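O-ureido-L-serine synthase (Streptomyces lavendulae, PDB 3X44) catalyses the pyridoxal-phosphate-dependent addition of hydroxyurea to O-acetyl-L-serine, giving O-ureido-L-serine for D-cycloserine biosynthesis. Local coordinates at residues G12-V17 / S35-G40. The protein carries 1 engineered substitution. Sequence-based numbering, arbitrary orientation.
Sequences GRTPIV and SFNPGG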
loop_
_atom_site.group_PDB
_atom_site.type_symbol
_atom_site.label_atom_id
_atom_site.label_comp_id
_atom_site.label_asym_id
_atom_site.label_seq_id
_atom_site.Cartn_x
_atom_site.Cartn_y
_atom_site.Cartn_z
ATOM N N GLY A 12 11.457 -4.595 -2.160
ATOM C CA GLY A 12 11.349 -3.888 -0.900
ATOM C C GLY A 12 9.935 -3.900 -0.355
ATOM O O GLY A 12 9.096 -4.675 -0.814
ATOM N N ARG A 13 9.688 -3.043 0.633
ATOM C CA ARG A 13 8.389 -2.920 1.270
ATOM C C ARG A 13 7.815 -4.280 1.657
ATOM O O ARG A 13 6.690 -4.622 1.296
ATOM C CB ARG A 13 7.419 -2.179 0.338
ATOM C CG ARG A 13 7.761 -0.706 0.169
ATOM C CD ARG A 13 6.886 -0.041 -0.880
ATOM N NE ARG A 13 6.692 -0.889 -2.055
ATOM C CZ ARG A 13 7.475 -0.880 -3.130
ATOM N NH1 ARG A 13 8.519 -0.063 -3.192
ATOM N NH2 ARG A 13 7.215 -1.697 -4.146
ATOM N N THR A 14 8.595 -5.051 2.399
ATOM C CA THR A 14 8.161 -6.369 2.827
ATOM C C THR A 14 7.381 -6.321 4.130
ATOM O O THR A 14 7.633 -5.489 4.995
ATOM C CB THR A 14 9.351 -7.307 3.013
ATOM O OG1 THR A 14 10.262 -6.739 3.961
ATOM C CG2 THR A 14 10.067 -7.510 1.692
ATOM N N PRO A 15 6.412 -7.229 4.282
ATOM C CA PRO A 15 5.605 -7.261 5.500
ATOM C C PRO A 15 6.353 -7.719 6.738
ATOM O O PRO A 15 7.316 -8.483 6.655
ATOM C CB PRO A 15 4.452 -8.212 5.159
ATOM C CG PRO A 15 4.914 -9.017 4.012
ATOM C CD PRO A 15 6.027 -8.273 3.315
ATOM N N ILE A 16 5.912 -7.210 7.878
ATOM C CA ILE A 16 6.446 -7.596 9.171
ATOM C C ILE A 16 5.206 -8.171 9.847
ATOM O O ILE A 16 4.166 -7.513 9.922
ATOM C CB ILE A 16 6.976 -6.387 9.979
ATOM C CG1 ILE A 16 8.295 -5.895 9.377
ATOM C CG2 ILE A 16 7.228 -6.797 11.438
ATOM C CD1 ILE A 16 8.851 -4.676 10.083
ATOM N N VAL A 17 5.305 -9.406 10.313
ATOM C CA VAL A 17 4.173 -10.067 10.944
ATOM C C VAL A 17 4.509 -10.620 12.325
ATOM O O VAL A 17 5.650 -10.997 12.611
ATOM C CB VAL A 17 3.642 -11.225 10.050
ATOM C CG1 VAL A 17 3.920 -10.918 8.584
ATOM C CG2 VAL A 17 4.307 -12.547 10.436
ATOM N N SER A 35 11.080 -12.835 1.871
ATOM C CA SER A 35 10.767 -13.772 0.799
ATOM C C SER A 35 9.784 -13.113 -0.163
ATOM O O SER A 35 9.663 -13.520 -1.315
ATOM C CB SER A 35 10.149 -15.051 1.374
ATOM O OG SER A 35 8.991 -14.747 2.125
ATOM N N PHE A 36 9.089 -12.085 0.320
ATOM C CA PHE A 36 8.110 -11.365 -0.487
ATOM C C PHE A 36 8.751 -10.555 -1.624
ATOM O O PHE A 36 8.048 -10.005 -2.481
ATOM C CB PHE A 36 7.265 -10.443 0.404
ATOM C CG PHE A 36 6.149 -11.156 1.137
ATOM C CD1 PHE A 36 4.886 -11.283 0.560
ATOM C CD2 PHE A 36 6.361 -11.686 2.407
ATOM C CE1 PHE A 36 3.851 -11.926 1.238
ATOM C CE2 PHE A 36 5.334 -12.332 3.094
ATOM C CZ PHE A 36 4.074 -12.453 2.507
ATOM N N ASN A 37 10.078 -10.462 -1.626
ATOM C CA ASN A 37 10.773 -9.754 -2.696
ATOM C C ASN A 37 10.634 -10.646 -3.931
ATOM O O ASN A 37 10.578 -11.872 -3.805
ATOM C CB ASN A 37 12.256 -9.568 -2.347
ATOM C CG ASN A 37 12.496 -8.361 -1.459
ATOM O OD1 ASN A 37 11.974 -7.274 -1.717
ATOM N ND2 ASN A 37 13.281 -8.546 -0.405
ATOM N N PRO A 38 10.600 -10.050 -5.136
ATOM C CA PRO A 38 10.459 -10.845 -6.367
ATOM C C PRO A 38 11.517 -11.929 -6.549
ATOM O O PRO A 38 11.243 -12.979 -7.135
ATOM C CB PRO A 38 10.499 -9.801 -7.491
ATOM C CG PRO A 38 11.143 -8.587 -6.871
ATOM C CD PRO A 38 10.720 -8.608 -5.421
ATOM N N GLY A 39 12.723 -11.667 -6.058
ATOM C CA GLY A 39 13.798 -12.638 -6.150
ATOM C C GLY A 39 13.704 -13.715 -5.074
ATOM O O GLY A 39 14.428 -14.711 -5.124
ATOM N N GLY A 40 12.815 -13.521 -4.101
ATOM C CA GLY A 40 12.645 -14.500 -3.042
ATOM C C GLY A 40 13.512 -14.287 -1.813
ATOM O O GLY A 40 13.554 -15.133 -0.927
#
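Asn37 reaches across to Gly12 and accepts a hydrogen bond from its backbone. Gly12 N lies 2.8 Å from Asn37 OD1, and the N-H points at the oxygen at 165°. The donor sits nearly on the line of the amide C=O. Asn37 CG is anti to its own carbonyl carbon (chi1 -83°), which brings the amide beside the 12-17 backbone. This end of the contact is buried. Thr14 fills in next to the bond: its methyl CG2 is 3.9 Å from Asn37 OD1, a looser van der Waals approach. Thr14 OG1 turns to other partners, Glu34 and Lys32. Asn37 ND2 makes weak hydrogen bonds to Glu34 and to Ser41 O.

Residues 12-15 lead into strand 16-18, the outermost strand, within this chain, of the mixed six-stranded sheet. Residues 35-40 follow strand 28-33, its antiparallel neighbour. A type I turn from Asn37 to Gly40, closed by Gly40 N to Asn37 O at 2.8 Å, redirects the chain towards helix 43-56. In this type II pyridoxal-phosphate enzyme of the cysteine synthase family, that helix starts at the cofactor-binding lysine, here the engineered Ala43. The Asn37 side chain is about 7 Å from that of Ala43 and about 11 Å from the bound adduct of pyridoxal phosphate with O-ureido-L-serine.

The other end is partly exposed, yet Pro15 and Phe36 pack closely there. Pro15 CG stands over one face of the Phe36 ring, 3.5 Å from its centroid and 18° off the normal, a CH-pi contact. Pro15 CG is offset toward the CD2-CE2 edge; Phe36 CD2 is 3.4 Å away. Pro15 CD is on the same side, 3.5 Å from Phe36 CD2. A second subunit meets this side, with its Phe4 against Pro15 and its Thr10 against Phe36.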